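Local coordinates for L-iditol 2-dehydrogenase (Clostridium scindens, PDB 4OH1), which probably oxidises polyols such as L-iditol with NAD+, as a zinc-containing member of the medium-chain alcohol dehydrogenase family, at residues F72-G84 and G91-A103. Residues are numbered along the deposited sequence; the frame is centred on the assembly and turned at random.
Sequences FGHELSGVIDKVG and GFKVGQKVVANYA. With ZN (zinc ion), chain B.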
loop_
_atom_site.group_PDB
_atom_site.type_symbol
_atom_site.label_atom_id
_atom_site.label_comp_id
_atom_site.label_asym_id
_atom_site.label_seq_id
_atom_site.Cartn_x
_atom_site.Cartn_y
_atom_site.Cartn_z
ATOM N N PHE A 72 -2.113 -26.553 -27.513
ATOM C CA PHE A 72 -2.607 -25.920 -26.312
ATOM C C PHE A 72 -1.995 -26.539 -25.070
ATOM O O PHE A 72 -1.252 -27.526 -25.152
ATOM C CB PHE A 72 -4.158 -25.917 -26.269
ATOM C CG PHE A 72 -4.771 -27.286 -26.089
ATOM C CD1 PHE A 72 -4.540 -28.294 -27.008
ATOM C CD2 PHE A 72 -5.608 -27.545 -25.020
ATOM C CE1 PHE A 72 -5.081 -29.537 -26.833
ATOM C CE2 PHE A 72 -6.170 -28.799 -24.846
ATOM C CZ PHE A 72 -5.888 -29.809 -25.736
ATOM N N GLY A 73 -2.332 -25.959 -23.926
ATOM C CA GLY A 73 -1.909 -26.477 -22.620
ATOM C C GLY A 73 -0.940 -25.475 -22.084
ATOM O O GLY A 73 -0.010 -25.105 -22.762
ATOM N N HIS A 74 -1.183 -24.981 -20.879
ATOM C CA HIS A 74 -0.274 -24.014 -20.270
ATOM C C HIS A 74 -0.024 -24.255 -18.757
ATOM O O HIS A 74 0.474 -23.376 -18.050
ATOM C CB HIS A 74 -0.827 -22.619 -20.527
ATOM C CG HIS A 74 -2.106 -22.385 -19.825
ATOM N ND1 HIS A 74 -3.298 -22.886 -20.288
ATOM C CD2 HIS A 74 -2.376 -21.808 -18.635
ATOM C CE1 HIS A 74 -4.256 -22.605 -19.432
ATOM N NE2 HIS A 74 -3.723 -21.940 -18.426
ATOM N N GLU A 75 -0.384 -25.438 -18.265
ATOM C CA GLU A 75 -0.226 -25.781 -16.888
ATOM C C GLU A 75 0.554 -27.071 -16.843
ATOM O O GLU A 75 0.019 -28.113 -17.209
ATOM C CB GLU A 75 -1.579 -25.953 -16.224
ATOM C CG GLU A 75 -2.508 -24.743 -16.362
ATOM C CD GLU A 75 -3.858 -24.889 -15.578
ATOM O OE1 GLU A 75 -4.192 -25.966 -15.025
ATOM O OE2 GLU A 75 -4.574 -23.886 -15.478
ATOM N N LEU A 76 1.833 -27.006 -16.492
ATOM C CA LEU A 76 2.688 -28.224 -16.639
ATOM C C LEU A 76 3.905 -28.223 -15.745
ATOM O O LEU A 76 4.468 -27.151 -15.353
ATOM C CB LEU A 76 3.144 -28.435 -18.081
ATOM C CG LEU A 76 4.113 -27.347 -18.587
ATOM C CD1 LEU A 76 5.077 -27.877 -19.560
ATOM C CD2 LEU A 76 3.362 -26.179 -19.162
ATOM N N SER A 77 4.288 -29.437 -15.385
ATOM C CA SER A 77 5.544 -29.658 -14.694
ATOM C C SER A 77 6.310 -30.735 -15.459
ATOM O O SER A 77 5.708 -31.547 -16.104
ATOM C CB SER A 77 5.285 -30.134 -13.267
ATOM O OG SER A 77 4.550 -31.315 -13.299
ATOM N N GLY A 78 7.625 -30.740 -15.360
ATOM C CA GLY A 78 8.395 -31.854 -15.830
ATOM C C GLY A 78 9.853 -31.674 -15.502
ATOM O O GLY A 78 10.192 -31.058 -14.500
ATOM N N VAL A 79 10.715 -32.219 -16.369
ATOM C CA VAL A 79 12.160 -32.272 -16.119
ATOM C C VAL A 79 12.871 -31.701 -17.360
ATOM O O VAL A 79 12.466 -31.948 -18.489
ATOM C CB VAL A 79 12.575 -33.706 -15.837
ATOM C CG1 VAL A 79 14.019 -33.791 -15.569
ATOM C CG2 VAL A 79 11.838 -34.232 -14.616
ATOM N N ILE A 80 13.909 -30.907 -17.151
ATOM C CA ILE A 80 14.696 -30.393 -18.238
ATOM C C ILE A 80 15.364 -31.560 -19.004
ATOM O O ILE A 80 15.995 -32.425 -18.411
ATOM C CB ILE A 80 15.752 -29.424 -17.754
ATOM C CG1 ILE A 80 15.083 -28.198 -17.119
ATOM C CG2 ILE A 80 16.645 -28.994 -18.926
ATOM C CD1 ILE A 80 15.994 -26.974 -16.906
ATOM N N ASP A 81 15.175 -31.543 -20.318
ATOM C CA ASP A 81 15.644 -32.565 -21.227
ATOM C C ASP A 81 16.832 -32.080 -22.066
ATOM O O ASP A 81 17.668 -32.871 -22.433
ATOM C CB ASP A 81 14.526 -32.906 -22.184
ATOM C CG ASP A 81 14.875 -34.034 -23.098
ATOM O OD1 ASP A 81 15.044 -35.152 -22.570
ATOM O OD2 ASP A 81 14.950 -33.817 -24.331
ATOM N N LYS A 82 16.908 -30.789 -22.361
ATOM C CA LYS A 82 17.996 -30.237 -23.128
ATOM C C LYS A 82 18.017 -28.718 -23.001
ATOM O O LYS A 82 16.961 -28.065 -22.944
ATOM C CB LYS A 82 17.809 -30.589 -24.582
ATOM C CG LYS A 82 18.783 -29.935 -25.518
ATOM C CD LYS A 82 18.780 -30.625 -26.867
ATOM C CE LYS A 82 19.730 -29.955 -27.893
ATOM N NZ LYS A 82 19.483 -30.559 -29.223
ATOM N N VAL A 83 19.220 -28.173 -22.946
ATOM C CA VAL A 83 19.473 -26.781 -22.599
ATOM C C VAL A 83 20.339 -26.115 -23.706
ATOM O O VAL A 83 21.372 -26.625 -24.053
ATOM C CB VAL A 83 20.267 -26.728 -21.246
ATOM C CG1 VAL A 83 20.522 -25.298 -20.842
ATOM C CG2 VAL A 83 19.499 -27.360 -20.128
ATOM N N GLY A 84 19.930 -24.976 -24.242
ATOM C CA GLY A 84 20.827 -24.166 -25.066
ATOM C C GLY A 84 22.041 -23.680 -24.274
ATOM O O GLY A 84 22.011 -23.560 -23.052
ATOM N N GLY A 91 22.814 -21.409 -15.451
ATOM C CA GLY A 91 22.596 -22.415 -14.419
ATOM C C GLY A 91 21.555 -23.489 -14.705
ATOM O O GLY A 91 21.332 -24.376 -13.877
ATOM N N PHE A 92 20.881 -23.468 -15.846
ATOM C CA PHE A 92 19.874 -24.530 -16.059
ATOM C C PHE A 92 20.604 -25.771 -16.543
ATOM O O PHE A 92 21.522 -25.680 -17.353
ATOM C CB PHE A 92 18.838 -24.088 -17.083
ATOM C CG PHE A 92 18.025 -22.895 -16.658
ATOM C CD1 PHE A 92 16.913 -23.050 -15.871
ATOM C CD2 PHE A 92 18.375 -21.639 -17.055
ATOM C CE1 PHE A 92 16.148 -21.973 -15.507
ATOM C CE2 PHE A 92 17.644 -20.551 -16.680
ATOM C CZ PHE A 92 16.496 -20.717 -15.903
ATOM N N LYS A 93 20.186 -26.935 -16.076
ATOM C CA LYS A 93 20.871 -28.170 -16.361
ATOM C C LYS A 93 19.848 -29.263 -16.634
ATOM O O LYS A 93 18.781 -29.271 -16.018
ATOM C CB LYS A 93 21.717 -28.621 -15.152
ATOM C CG LYS A 93 22.960 -27.783 -14.793
ATOM C CD LYS A 93 23.919 -27.704 -15.934
ATOM C CE LYS A 93 24.790 -26.493 -15.794
ATOM N NZ LYS A 93 25.543 -26.538 -14.490
ATOM N N VAL A 94 20.188 -30.202 -17.533
ATOM C CA VAL A 94 19.384 -31.404 -17.698
ATOM C C VAL A 94 19.211 -32.139 -16.349
ATOM O O VAL A 94 20.133 -32.202 -15.555
ATOM C CB VAL A 94 19.965 -32.340 -18.721
ATOM C CG1 VAL A 94 19.266 -33.740 -18.684
ATOM C CG2 VAL A 94 19.938 -31.759 -20.156
ATOM N N GLY A 95 18.005 -32.688 -16.113
ATOM C CA GLY A 95 17.632 -33.342 -14.863
ATOM C C GLY A 95 16.901 -32.441 -13.868
ATOM O O GLY A 95 16.339 -32.933 -12.894
ATOM N N GLN A 96 16.938 -31.123 -14.039
ATOM C CA GLN A 96 16.239 -30.254 -13.060
ATOM C C GLN A 96 14.740 -30.356 -13.228
ATOM O O GLN A 96 14.249 -30.248 -14.325
ATOM C CB GLN A 96 16.660 -28.796 -13.222
ATOM C CG GLN A 96 18.078 -28.553 -12.720
ATOM C CD GLN A 96 18.676 -27.224 -13.136
ATOM O OE1 GLN A 96 18.101 -26.423 -13.861
ATOM N NE2 GLN A 96 19.855 -26.999 -12.670
ATOM N N LYS A 97 14.020 -30.619 -12.139
ATOM C CA LYS A 97 12.573 -30.464 -12.110
ATOM C C LYS A 97 12.165 -28.979 -12.242
ATOM O O LYS A 97 12.723 -28.123 -11.542
ATOM C CB LYS A 97 12.024 -31.039 -10.822
ATOM C CG LYS A 97 12.143 -32.572 -10.744
ATOM C CD LYS A 97 11.480 -33.105 -9.536
ATOM C CE LYS A 97 11.567 -34.599 -9.487
ATOM N NZ LYS A 97 10.974 -35.000 -8.187
ATOM N N VAL A 98 11.166 -28.702 -13.101
ATOM C CA VAL A 98 10.732 -27.348 -13.373
ATOM C C VAL A 98 9.233 -27.235 -13.688
ATOM O O VAL A 98 8.561 -28.232 -13.975
ATOM C CB VAL A 98 11.493 -26.774 -14.570
ATOM C CG1 VAL A 98 12.996 -26.713 -14.301
ATOM C CG2 VAL A 98 11.224 -27.608 -15.837
ATOM N N VAL A 99 8.751 -25.991 -13.672
ATOM C CA VAL A 99 7.498 -25.615 -14.247
ATOM C C VAL A 99 7.787 -24.490 -15.180
ATOM O O VAL A 99 8.874 -23.854 -15.137
ATOM C CB VAL A 99 6.450 -25.206 -13.243
ATOM C CG1 VAL A 99 6.098 -26.368 -12.338
ATOM C CG2 VAL A 99 6.906 -23.999 -12.410
ATOM N N ALA A 100 6.840 -24.274 -16.062
ATOM C CA ALA A 100 6.976 -23.257 -17.107
ATOM C C ALA A 100 5.834 -22.249 -17.046
ATOM O O ALA A 100 4.697 -22.607 -16.727
ATOM C CB ALA A 100 6.964 -23.933 -18.465
ATOM N N ASN A 101 6.167 -21.003 -17.348
ATOM C CA ASN A 101 5.217 -19.945 -17.545
ATOM C C ASN A 101 4.975 -19.786 -19.052
ATOM O O ASN A 101 5.884 -19.457 -19.763
ATOM C CB ASN A 101 5.788 -18.665 -16.940
ATOM C CG ASN A 101 4.882 -17.473 -17.106
ATOM O OD1 ASN A 101 3.751 -17.574 -17.571
ATOM N ND2 ASN A 101 5.372 -16.318 -16.698
ATOM N N TYR A 102 3.746 -20.004 -19.517
ATOM C CA TYR A 102 3.409 -19.958 -20.916
ATOM C C TYR A 102 3.711 -18.589 -21.491
ATOM O O TYR A 102 3.930 -18.460 -22.698
ATOM C CB TYR A 102 1.902 -20.300 -21.138
ATOM C CG TYR A 102 0.951 -19.266 -20.517
ATOM C CD1 TYR A 102 0.546 -19.367 -19.189
ATOM C CD2 TYR A 102 0.533 -18.176 -21.223
ATOM C CE1 TYR A 102 -0.287 -18.411 -18.603
ATOM C CE2 TYR A 102 -0.291 -17.206 -20.650
ATOM C CZ TYR A 102 -0.700 -17.335 -19.343
ATOM O OH TYR A 102 -1.487 -16.361 -18.754
ATOM N N ALA A 103 3.677 -17.550 -20.663
ATOM C CA ALA A 103 3.715 -16.171 -21.184
ATOM C C ALA A 103 5.164 -15.722 -21.376
ATOM O O ALA A 103 5.965 -15.877 -20.483
ATOM C CB ALA A 103 2.992 -15.222 -20.212
HETATM ZN ZN ZN B . -4.340 -21.918 -16.071
HETATM O O HOH W 1 2.268 -21.503 -17.389
HETATM O O HOH W 2 3.238 -24.574 -15.568
HETATM O O HOH W 3 -5.814 -20.924 -14.472
HETATM O O HOH W 4 -4.528 -19.614 -16.667
#
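I80 and V98 interlock where strands 75-83 and 97-100 run antiparallel: their branched side chains cross at about a right angle, CG1 of I80 lying 3.8 Å from CG1 of V98. With its CG1 beside its own backbone N (chi1 -63°), I80 sends CD1 on to the CB of F92; branched, wholly apolar and buried, it suits packing beside an exposed turn. G78 and V98 form a hydrogen-bonded pair, G78 N to V98 O at 3.0 Å with its return bond. I80 N donates a hydrogen bond to Q96 O, and G95 N gives I80 O a nearly straight one (175°), tying in the type II turn K93-Q96, where G95 supplies the positive phi. Q96 suits this turn because its amide donates and accepts at once: NE2 to G91 O in the amide plane, OE1 from K93 N, which stands above the plane of the Q96 side-chain carbonyl rather than on a lone pair.

At the other end the strands splay and water fills in. One molecule joins H74 O, A100 O and Y102 N; another links L76 N to A100 O. H74 turns its ring edge toward the face of Y102, planes at 81°, and offers zinc its ring nitrogen NE2 at 2.4 Å. E75 adds a carboxylate oxygen, OE2, while K344 pairs with OE1; E157, C46 (oxidised to the sulfonic acid) and two waters complete the site.

In the GroES-like domain, strand 75-83 lies between 35-44 and 97-100; the latter also pairs with 141-143, and helix 156-168 packs against E75, V99 and Y102.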